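Local coordinates for biotin protein ligase-like protein of unknown function (Silicibacter sp., PDB 3BFM) that is of unknown function but resembles biotin protein ligases and belongs to the biotin/lipoate protein ligase family, at residues T13-A27 with G38-A52. Residues are numbered along the deposited sequence; the frame is centred on the assembly and turned at random. Where two conformers were deposited one is given.
Sequences TGEAAGPGQDPFDLA and GLVVYELGTDVLRAA. With CA (calcium ion), chain B.
A calcium ion ties Glu43 to the loop of Gln21 and Asp22: Glu43 is bidentate, its OE1 2.5 Å and its OE2 2.4 Å from the ion, while Gln21 O, Asp22 OD1 and three waters bring the ligands to seven. Glu43 reaches the ion because its CG stands anti to the backbone N (chi1 -173°) and the chain runs on extended. Arg50 flanks the site, its NH2 hydrogen-bonded to a calcium-bound water. Glu43 OE1 lies 3.2 Å above one guanidinium face, a pairing by charge alone; Arg50 NH1 lies 3.2 Å from Asp22 OD1, with a long salt bridge to OD2, and probably offsets part of the carboxylates' charge. Five backbone hydrogen bonds, the first Thr13 N to Gly38 O, the last Ala17 N to Tyr42 O, run along strands 13-16 and 39-44, parallel at 26°. Ala16 CA sits 4.0 Å over the Tyr42 ring centre, 11° off its normal, a CH-pi contact. Replacing Tyr42 by an alanine would probably uncover Ala16 and open a gap beside strand 13-16. Helix 23-32, the beta-alpha-beta crossover, sets Leu26 CD2 3.8 Å from Val41 CG1 and Ala27 CB 3.7 Å from Ala52 CB of strand 48-55; on the Tyr42 face, helix 156-175 contributes Leu160.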
loop_
_atom_site.group_PDB
_atom_site.type_symbol
_atom_site.label_atom_id
_atom_site.label_comp_id
_atom_site.label_asym_id
_atom_site.label_seq_id
_atom_site.Cartn_x
_atom_site.Cartn_y
_atom_site.Cartn_z
ATOM N N THR A 13 5.672 0.630 5.102
ATOM C CA THR A 13 6.344 0.125 6.271
ATOM C C THR A 13 7.628 0.894 6.354
ATOM O O THR A 13 8.445 0.737 5.460
ATOM C CB THR A 13 6.774 -1.337 6.054
ATOM O OG1 THR A 13 5.668 -2.102 5.573
ATOM C CG2 THR A 13 7.335 -1.957 7.356
ATOM N N GLY A 14 7.829 1.654 7.423
ATOM C CA GLY A 14 9.089 2.339 7.637
ATOM C C GLY A 14 10.111 1.479 8.354
ATOM O O GLY A 14 9.775 0.766 9.299
ATOM N N GLU A 15 11.361 1.536 7.907
ATOM C CA GLU A 15 12.449 0.837 8.542
ATOM C C GLU A 15 13.658 1.782 8.595
ATOM O O GLU A 15 14.161 2.228 7.548
ATOM C CB GLU A 15 12.794 -0.403 7.749
ATOM C CG GLU A 15 13.942 -1.171 8.384
ATOM C CD GLU A 15 14.120 -2.571 7.851
ATOM O OE1 GLU A 15 13.126 -3.192 7.393
ATOM O OE2 GLU A 15 15.274 -3.055 7.914
ATOM N N ALA A 16 14.112 2.119 9.794
ATOM C CA ALA A 16 15.303 2.933 9.939
ATOM C C ALA A 16 16.535 2.069 9.654
ATOM O O ALA A 16 16.663 0.933 10.159
ATOM C CB ALA A 16 15.388 3.557 11.339
ATOM N N ALA A 17 17.476 2.637 8.898
ATOM C CA ALA A 17 18.753 1.965 8.595
ATOM C C ALA A 17 19.607 1.844 9.859
ATOM O O ALA A 17 19.708 2.789 10.658
ATOM C CB ALA A 17 19.522 2.749 7.516
ATOM N N GLY A 18 20.163 0.658 10.043
ATOM C CA GLY A 18 21.067 0.356 11.146
ATOM C C GLY A 18 22.524 0.489 10.781
ATOM O O GLY A 18 22.870 0.917 9.687
ATOM N N PRO A 19 23.403 0.160 11.733
ATOM C CA PRO A 19 24.853 0.182 11.507
ATOM C C PRO A 19 25.276 -0.590 10.254
ATOM O O PRO A 19 24.848 -1.722 10.060
ATOM C CB PRO A 19 25.391 -0.508 12.749
ATOM C CG PRO A 19 24.376 -0.163 13.829
ATOM C CD PRO A 19 23.061 -0.201 13.130
ATOM N N GLY A 20 26.099 0.025 9.414
ATOM C CA GLY A 20 26.581 -0.621 8.230
ATOM C C GLY A 20 25.598 -0.570 7.054
ATOM O O GLY A 20 25.933 -1.008 5.967
ATOM N N GLN A 21 24.393 -0.063 7.295
ATOM C CA GLN A 21 23.334 0.013 6.291
ATOM C C GLN A 21 23.070 1.465 5.833
ATOM O O GLN A 21 23.052 2.413 6.645
ATOM C CB GLN A 21 22.038 -0.556 6.864
ATOM C CG GLN A 21 22.109 -1.983 7.457
ATOM C CD GLN A 21 20.816 -2.468 8.156
ATOM O OE1 GLN A 21 20.075 -1.705 8.795
ATOM N NE2 GLN A 21 20.558 -3.776 8.046
ATOM N N ASP A 22 22.835 1.653 4.524
ATOM C CA ASP A 22 22.291 2.910 4.015
ATOM C C ASP A 22 21.004 2.588 3.254
ATOM O O ASP A 22 20.869 1.477 2.726
ATOM C CB ASP A 22 23.273 3.651 3.092
ATOM C CG ASP A 22 24.603 3.979 3.768
ATOM O OD1 ASP A 22 24.641 4.300 4.976
ATOM O OD2 ASP A 22 25.625 3.899 3.064
ATOM N N PRO A 23 20.043 3.518 3.246
ATOM C CA PRO A 23 18.713 3.203 2.689
ATOM C C PRO A 23 18.640 2.630 1.267
ATOM O O PRO A 23 17.992 1.591 1.067
ATOM C CB PRO A 23 17.978 4.540 2.816
ATOM C CG PRO A 23 18.578 5.164 4.014
ATOM C CD PRO A 23 20.055 4.848 3.857
ATOM N N PHE A 24 19.300 3.256 0.296
ATOM C CA PHE A 24 19.149 2.832 -1.100
ATOM C C PHE A 24 19.746 1.425 -1.232
ATOM O O PHE A 24 19.076 0.519 -1.746
ATOM C CB PHE A 24 19.822 3.832 -2.029
ATOM C CG PHE A 24 19.676 3.510 -3.508
ATOM C CD1 PHE A 24 18.418 3.583 -4.108
ATOM C CD2 PHE A 24 20.761 3.143 -4.272
ATOM C CE1 PHE A 24 18.252 3.349 -5.450
ATOM C CE2 PHE A 24 20.594 2.862 -5.634
ATOM C CZ PHE A 24 19.352 2.942 -6.199
ATOM N N ASP A 25 20.976 1.238 -0.750
ATOM C CA ASP A 25 21.621 -0.087 -0.764
ATOM C C ASP A 25 20.797 -1.143 -0.051
ATOM O O ASP A 25 20.553 -2.232 -0.608
ATOM C CB ASP A 25 23.000 -0.019 -0.126
ATOM C CG ASP A 25 23.742 -1.355 -0.193
ATOM O OD1 ASP A 25 24.418 -1.583 -1.216
ATOM O OD2 ASP A 25 23.652 -2.165 0.766
ATOM N N LEU A 26 20.352 -0.823 1.169
ATOM C CA LEU A 26 19.582 -1.765 1.976
ATOM C C LEU A 26 18.244 -2.131 1.330
ATOM O O LEU A 26 17.833 -3.296 1.317
ATOM C CB LEU A 26 19.335 -1.195 3.386
ATOM C CG LEU A 26 18.615 -2.165 4.352
ATOM C CD1 LEU A 26 19.401 -3.478 4.437
ATOM C CD2 LEU A 26 18.364 -1.521 5.719
ATOM N N ALA A 27 17.538 -1.126 0.829
ATOM C CA ALA A 27 16.279 -1.416 0.142
ATOM C C ALA A 27 16.487 -2.365 -1.040
ATOM O O ALA A 27 15.678 -3.275 -1.252
ATOM C CB ALA A 27 15.637 -0.132 -0.326
ATOM N N GLY A 38 6.363 -1.436 -0.749
ATOM C CA GLY A 38 5.794 -0.687 0.327
ATOM C C GLY A 38 6.773 -0.396 1.437
ATOM O O GLY A 38 6.511 0.473 2.249
ATOM N N LEU A 39 7.892 -1.105 1.454
ATOM C CA LEU A 39 8.984 -0.762 2.364
ATOM C C LEU A 39 9.588 0.590 2.030
ATOM O O LEU A 39 9.933 0.854 0.851
ATOM C CB LEU A 39 10.079 -1.792 2.293
ATOM C CG LEU A 39 11.302 -1.608 3.186
ATOM C CD1 LEU A 39 10.922 -1.762 4.664
ATOM C CD2 LEU A 39 12.407 -2.612 2.789
ATOM N N VAL A 40 9.754 1.391 3.072
ATOM C CA VAL A 40 10.442 2.667 3.045
ATOM C C VAL A 40 11.584 2.579 4.044
ATOM O O VAL A 40 11.378 2.617 5.238
ATOM C CB VAL A 40 9.537 3.880 3.402
ATOM C CG1 VAL A 40 10.335 5.194 3.350
ATOM C CG2 VAL A 40 8.307 3.928 2.516
ATOM N N VAL A 41 12.797 2.452 3.536
ATOM C CA VAL A 41 13.990 2.480 4.379
ATOM C C VAL A 41 14.480 3.907 4.463
ATOM O O VAL A 41 14.538 4.588 3.452
ATOM C CB VAL A 41 15.113 1.615 3.790
ATOM C CG1 VAL A 41 16.309 1.546 4.792
ATOM C CG2 VAL A 41 14.592 0.227 3.444
ATOM N N TYR A 42 14.811 4.377 5.661
ATOM C CA TYR A 42 15.245 5.744 5.811
ATOM C C TYR A 42 16.384 5.869 6.801
ATOM O O TYR A 42 16.655 4.970 7.618
ATOM C CB TYR A 42 14.055 6.637 6.195
ATOM C CG TYR A 42 13.480 6.311 7.568
ATOM C CD1 TYR A 42 13.978 6.916 8.691
ATOM C CD2 TYR A 42 12.429 5.416 7.705
ATOM C CE1 TYR A 42 13.478 6.640 9.925
ATOM C CE2 TYR A 42 11.896 5.124 8.976
ATOM C CZ TYR A 42 12.424 5.741 10.056
ATOM O OH TYR A 42 11.935 5.444 11.326
ATOM N N GLU A 43 17.084 6.991 6.710
ATOM C CA GLU A 43 18.199 7.291 7.608
ATOM C C GLU A 43 18.256 8.798 7.692
ATOM O O GLU A 43 18.466 9.457 6.666
ATOM C CB GLU A 43 19.510 6.710 7.051
ATOM C CG GLU A 43 20.659 6.833 7.982
ATOM C CD GLU A 43 21.835 5.921 7.666
ATOM O OE1 GLU A 43 22.018 5.420 6.513
ATOM O OE2 GLU A 43 22.663 5.744 8.568
ATOM N N LEU A 44 17.995 9.331 8.897
ATOM C CA LEU A 44 18.001 10.766 9.136
ATOM C C LEU A 44 19.198 11.155 10.002
ATOM O O LEU A 44 19.447 10.547 11.068
ATOM C CB LEU A 44 16.709 11.225 9.839
ATOM C CG LEU A 44 15.490 11.637 9.004
ATOM C CD1 LEU A 44 14.729 10.406 8.518
ATOM C CD2 LEU A 44 14.567 12.535 9.812
ATOM N N GLY A 45 19.935 12.157 9.546
ATOM C CA GLY A 45 20.941 12.830 10.357
ATOM C C GLY A 45 20.575 14.283 10.451
ATOM O O GLY A 45 19.592 14.729 9.874
ATOM N N THR A 46 21.370 15.058 11.172
ATOM C CA THR A 46 21.138 16.462 11.255
ATOM C C THR A 46 21.449 17.138 9.896
ATOM O O THR A 46 20.865 18.156 9.595
ATOM C CB THR A 46 21.983 17.085 12.382
ATOM O OG1 THR A 46 23.364 16.827 12.142
ATOM C CG2 THR A 46 21.623 16.423 13.707
ATOM N N ASP A 47 22.363 16.545 9.120
ATOM C CA ASP A 47 22.863 17.181 7.891
ATOM C C ASP A 47 22.349 16.571 6.581
ATOM O O ASP A 47 22.589 17.125 5.505
ATOM C CB ASP A 47 24.386 17.098 7.852
ATOM C CG ASP A 47 25.040 17.978 8.869
ATOM O OD1 ASP A 47 24.333 18.635 9.674
ATOM O OD2 ASP A 47 26.277 17.924 8.879
ATOM N N VAL A 48 21.677 15.437 6.664
ATOM C CA VAL A 48 21.259 14.728 5.453
ATOM C C VAL A 48 20.021 13.898 5.734
ATOM O O VAL A 48 19.793 13.436 6.861
ATOM C CB VAL A 48 22.386 13.837 4.878
ATOM C CG1 VAL A 48 22.895 12.892 5.953
ATOM C CG2 VAL A 48 21.918 13.038 3.608
ATOM N N LEU A 49 19.195 13.780 4.701
ATOM C CA LEU A 49 18.044 12.862 4.709
ATOM C C LEU A 49 18.218 11.830 3.603
ATOM O O LEU A 49 18.437 12.190 2.461
ATOM C CB LEU A 49 16.709 13.612 4.524
ATOM C CG LEU A 49 15.407 12.805 4.302
ATOM C CD1 LEU A 49 15.103 11.925 5.533
ATOM C CD2 LEU A 49 14.214 13.710 4.010
ATOM N N ARG A 50 18.125 10.544 3.938
ATOM C CA ARG A 50 18.141 9.510 2.901
ATOM C C ARG A 50 16.938 8.641 3.092
ATOM O O ARG A 50 16.525 8.412 4.238
ATOM C CB ARG A 50 19.433 8.686 2.901
ATOM C CG ARG A 50 20.641 9.518 2.483
ATOM C CD ARG A 50 21.931 8.739 2.686
ATOM N NE ARG A 50 22.341 8.842 4.066
ATOM C CZ ARG A 50 23.306 8.124 4.628
ATOM N NH1 ARG A 50 23.977 7.210 3.942
ATOM N NH2 ARG A 50 23.596 8.319 5.901
ATOM N N ALA A 51 16.361 8.184 1.981
ATOM C CA ALA A 51 15.263 7.277 2.036
ATOM C C ALA A 51 15.161 6.513 0.758
ATOM O O ALA A 51 15.738 6.895 -0.273
ATOM C CB ALA A 51 13.955 8.026 2.389
ATOM N N ALA A 52 14.499 5.376 0.811
ATOM C CA ALA A 52 14.371 4.538 -0.412
ATOM C C ALA A 52 13.064 3.771 -0.299
ATOM O O ALA A 52 12.723 3.302 0.771
ATOM C CB ALA A 52 15.587 3.593 -0.629
HETATM CA CA CA B . 24.132 4.390 7.272
HETATM O O HOH W 1 23.999 3.281 9.354
HETATM O O HOH W 2 25.566 6.281 7.369
HETATM O O HOH W 3 26.251 3.153 7.309
#